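Side-chain contacts in hypothetical protein PH0156 (Pyrococcus horikoshii, PDB 2P62), which is of unknown function but belongs to a family placed among the Toprim-like proteins: residues Phe16-Val19 with Leu20-Leu24; Tyr208-Tyr211 with Ile212-Ile216. All coordinates share one frame; numbering follows the deposited sequence.

Interaction 1. Residues Phe16-Val19 with Leu20-Leu24; sequences FFKV and LLEKL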
# COMPACT_ATOMS: atom_id res chain seq x y z
N PHE A 16 2.21 -9.24 8.37
CA PHE A 16 1.65 -10.33 9.15
C PHE A 16 2.70 -10.87 10.12
O PHE A 16 2.46 -10.94 11.32
CB PHE A 16 1.14 -11.44 8.21
CG PHE A 16 0.54 -12.62 8.93
CD1 PHE A 16 1.30 -13.75 9.19
CD2 PHE A 16 -0.78 -12.59 9.37
CE1 PHE A 16 0.76 -14.85 9.88
CE2 PHE A 16 -1.33 -13.68 10.06
CZ PHE A 16 -0.56 -14.81 10.31
N PHE A 17 3.88 -11.21 9.61
CA PHE A 17 4.93 -11.74 10.48
C PHE A 17 5.48 -10.70 11.45
O PHE A 17 5.77 -11.02 12.61
CB PHE A 17 6.06 -12.34 9.65
CG PHE A 17 5.82 -13.76 9.23
CD1 PHE A 17 6.00 -14.81 10.14
CD2 PHE A 17 5.35 -14.05 7.95
CE1 PHE A 17 5.72 -16.13 9.78
CE2 PHE A 17 5.06 -15.37 7.58
CZ PHE A 17 5.24 -16.41 8.50
N LYS A 18 5.61 -9.46 10.98
CA LYS A 18 6.14 -8.38 11.80
C LYS A 18 5.25 -8.07 13.01
O LYS A 18 5.75 -7.90 14.12
CB LYS A 18 6.32 -7.12 10.92
CG LYS A 18 7.11 -5.98 11.56
CD LYS A 18 6.20 -4.87 12.07
CE LYS A 18 5.70 -3.99 10.94
NZ LYS A 18 6.84 -3.33 10.29
N VAL A 19 3.94 -8.02 12.82
CA VAL A 19 3.09 -7.72 13.97
C VAL A 19 3.14 -8.86 15.00
O VAL A 19 3.14 -8.61 16.21
CB VAL A 19 1.62 -7.40 13.55
CG1 VAL A 19 0.97 -8.60 12.86
CG2 VAL A 19 0.82 -6.96 14.77
N LEU A 20 3.20 -10.10 14.55
CA LEU A 20 3.28 -11.21 15.49
C LEU A 20 4.63 -11.21 16.21
O LEU A 20 4.68 -11.36 17.43
CB LEU A 20 3.10 -12.54 14.78
CG LEU A 20 1.73 -12.81 14.16
CD1 LEU A 20 1.88 -13.99 13.22
CD2 LEU A 20 0.66 -13.06 15.23
N LEU A 21 5.71 -11.06 15.45
CA LEU A 21 7.05 -11.07 16.02
C LEU A 21 7.32 -9.92 16.99
O LEU A 21 8.08 -10.07 17.94
CB LEU A 21 8.10 -11.08 14.91
CG LEU A 21 8.17 -12.32 14.01
CD1 LEU A 21 9.21 -12.13 12.92
CD2 LEU A 21 8.52 -13.54 14.87
N GLU A 22 6.69 -8.77 16.74
CA GLU A 22 6.86 -7.60 17.60
C GLU A 22 5.88 -7.62 18.78
O GLU A 22 6.29 -7.72 19.94
CB GLU A 22 6.65 -6.30 16.81
CG GLU A 22 7.79 -5.97 15.82
CD GLU A 22 7.63 -4.63 15.09
OE1 GLU A 22 8.57 -4.25 14.36
OE2 GLU A 22 6.59 -3.96 15.23
N LYS A 23 4.60 -7.55 18.46
CA LYS A 23 3.55 -7.50 19.46
C LYS A 23 3.28 -8.76 20.26
O LYS A 23 2.70 -8.71 21.33
CB LYS A 23 2.25 -7.01 18.81
CG LYS A 23 2.38 -5.63 18.15
CD LYS A 23 2.78 -4.55 19.16
CE LYS A 23 2.85 -3.15 18.52
NZ LYS A 23 3.95 -3.01 17.53
N LEU A 24 3.72 -9.90 19.74
CA LEU A 24 3.51 -11.16 20.45
C LEU A 24 4.79 -11.73 21.05
O LEU A 24 4.75 -12.32 22.13
CB LEU A 24 2.88 -12.17 19.50
CG LEU A 24 2.23 -13.38 20.17
CD1 LEU A 24 1.00 -12.94 20.97
CD2 LEU A 24 1.83 -14.37 19.10
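Leu20 lays its CD1 methyl over one face of the Phe16 ring one helical turn back, a CH-pi contact in which CD1 stands 4.1 Å from the ring centroid and 29° off the ring normal. CG of Phe16 is anti to the backbone N (chi1 180°), which turns the ring toward the following turn, CE1 being its nearest atom to Leu20 CD1 at 3.6 Å. Helices 220-229 and 233-239 pack on Leu20 and helix 204-218 on Phe16, making this the tightly filled side. Beneath it the bond from Leu20 N to Phe16 O is weak, whereas Leu21 N meets Phe17 O at 2.8 Å. On the charged side the looseness lies in the pairing of the ends, although Glu22 itself is buried. The bent Lys18 chain passes the Glu22 carboxylate with its CG and CD methylenes, CD coming to 3.3 Å from Glu22 OE2, but Lys18 NZ stays 4.5 Å from Glu22 OE1, beyond a salt bridge. Glu22 OE1 is paired with Arg28, and Glu22 OE2 makes a long bridge to the exposed Lys23, with NZ at 3.6 Å. With an alanine here Arg28 is likely to lose its carboxylate mate, and the Lys18 methylenes the group they pack on. The i to i+4 spacing is that of an alpha-helix, here helix 11-23, lying between strand 51-55 and helices 204-218, 220-229 and 233-239.

Interaction 2. Residues Tyr208-Tyr211 with Ile212-Ile216; sequences YEKY and IGIMI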
# COMPACT_ATOMS: atom_id res chain seq x y z
N TYR A 208 -3.80 -5.62 8.47
CA TYR A 208 -3.40 -6.83 9.18
C TYR A 208 -2.68 -6.48 10.49
O TYR A 208 -2.96 -7.06 11.54
CB TYR A 208 -2.53 -7.71 8.27
CG TYR A 208 -3.23 -8.05 6.96
CD1 TYR A 208 -2.49 -8.42 5.83
CD2 TYR A 208 -4.62 -7.95 6.83
CE1 TYR A 208 -3.13 -8.68 4.61
CE2 TYR A 208 -5.26 -8.21 5.61
CZ TYR A 208 -4.51 -8.56 4.51
OH TYR A 208 -5.10 -8.77 3.28
N GLU A 209 -1.76 -5.52 10.41
CA GLU A 209 -1.00 -5.04 11.57
C GLU A 209 -1.96 -4.48 12.62
O GLU A 209 -1.88 -4.83 13.80
CB GLU A 209 -0.01 -3.93 11.19
CG GLU A 209 1.22 -4.40 10.40
CD GLU A 209 2.19 -3.27 10.05
OE1 GLU A 209 2.67 -2.58 10.98
OE2 GLU A 209 2.46 -3.07 8.85
N LYS A 210 -2.86 -3.61 12.18
CA LYS A 210 -3.82 -3.00 13.08
C LYS A 210 -4.75 -4.04 13.70
O LYS A 210 -4.83 -4.17 14.92
CB LYS A 210 -4.65 -1.96 12.34
CG LYS A 210 -5.59 -1.18 13.24
CD LYS A 210 -6.46 -0.23 12.45
CE LYS A 210 -7.46 0.47 13.37
NZ LYS A 210 -8.58 1.07 12.57
N TYR A 211 -5.45 -4.79 12.85
CA TYR A 211 -6.38 -5.83 13.30
C TYR A 211 -5.75 -6.84 14.25
O TYR A 211 -6.32 -7.17 15.30
CB TYR A 211 -6.96 -6.55 12.07
CG TYR A 211 -7.98 -7.62 12.40
CD1 TYR A 211 -9.08 -7.34 13.21
CD2 TYR A 211 -7.86 -8.90 11.86
CE1 TYR A 211 -10.04 -8.32 13.48
CE2 TYR A 211 -8.81 -9.88 12.13
CZ TYR A 211 -9.90 -9.58 12.94
OH TYR A 211 -10.84 -10.55 13.21
N ILE A 212 -4.57 -7.34 13.92
CA ILE A 212 -3.93 -8.31 14.79
C ILE A 212 -3.37 -7.64 16.04
O ILE A 212 -3.49 -8.17 17.14
CB ILE A 212 -2.81 -9.05 14.04
CG1 ILE A 212 -3.43 -9.87 12.90
CG2 ILE A 212 -2.01 -9.93 15.01
CD1 ILE A 212 -2.45 -10.72 12.12
N GLY A 213 -2.77 -6.46 15.86
CA GLY A 213 -2.21 -5.73 16.98
C GLY A 213 -3.23 -5.42 18.05
O GLY A 213 -2.94 -5.49 19.25
N ILE A 214 -4.43 -5.08 17.63
CA ILE A 214 -5.48 -4.78 18.58
C ILE A 214 -5.99 -6.06 19.25
O ILE A 214 -6.23 -6.07 20.46
CB ILE A 214 -6.64 -4.04 17.89
CG1 ILE A 214 -6.17 -2.63 17.51
CG2 ILE A 214 -7.85 -3.99 18.79
CD1 ILE A 214 -7.19 -1.83 16.71
N MET A 215 -6.15 -7.14 18.47
CA MET A 215 -6.63 -8.41 19.00
C MET A 215 -5.74 -8.89 20.13
O MET A 215 -6.22 -9.42 21.13
CB MET A 215 -6.65 -9.49 17.90
CG MET A 215 -7.20 -10.85 18.39
SD MET A 215 -7.53 -12.05 17.08
CE MET A 215 -9.06 -11.35 16.47
N ILE A 216 -4.44 -8.70 19.96
CA ILE A 216 -3.48 -9.10 20.97
C ILE A 216 -3.82 -8.43 22.30
O ILE A 216 -3.51 -8.96 23.36
CB ILE A 216 -2.05 -8.74 20.53
CG1 ILE A 216 -1.70 -9.55 19.28
CG2 ILE A 216 -1.06 -9.02 21.64
CD1 ILE A 216 -0.28 -9.35 18.80
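Tyr211 and Met215, one turn apart on helix 204-218, run side by side and point the same way. In both, CG is anti to the backbone N (chi1 -178° and -178°), and this shared setting sends the phenol and the thioether chain out in step. They meet at their far ends: the Met215 chain bends at its last torsion and brings CE to 3.8 Å from Tyr211 OH and 4.0 Å from Tyr211 CZ. The methyl approaches the ring obliquely. Leu159 of helix 152-162 touches both side chains, and Asp163 takes a hydrogen bond with the Tyr211 hydroxyl while also packing on Met215.

Lys210 and Ile214 repeat the side-by-side course on the exposed part of the helix. The lysine chain is extended beyond CG, and Ile214 CD1 lies along it, 3.9 Å from Lys210 CG and 4.1 Å from Lys210 CE. Ile212 is directed elsewhere, its CG1 lying 3.2 Å from Tyr208 O while its side chain packs against Phe16 and Leu223. Below the side chains the helix bonds are regular: Ile212 N meets Tyr208 O at 2.9 Å, and Met215 N reaches Tyr211 O at a longer 3.2 Å.

The chemistry is therefore mostly apolar, with a polar atom at the end of the main pair. The tyrosine hydroxyl, though beside a methyl in a buried setting, is satisfied by Asp163, a bond that probably limits how far the phenol can swing, whereas the contacts of the Met215 methyl and the Lys210 methylenes here are van der Waals ones.

How the interactions relate
Interactions 1 and 2 are each a turn-to-turn contact within a single helix, 11-23 and 204-218, and the two helices pack on each other with the contact centres about 9 Å apart. Phe16 and Val19 meet Ile212, Lys18 touches Glu209, and Lys23 packs on Ile216. Helix 220-229 covers residues of both. Interaction 1 is the more buried and lies nearer the centre of the chain, reaching strand 51-55 of the sheet on another side; interaction 2 is partly buried and turns its far side to helix 152-162. The first buries a carboxylate among its apolar side chains; the second keeps lysine and isoleucine on its exposed face and its buried polar end, a phenol, bonded to a residue outside.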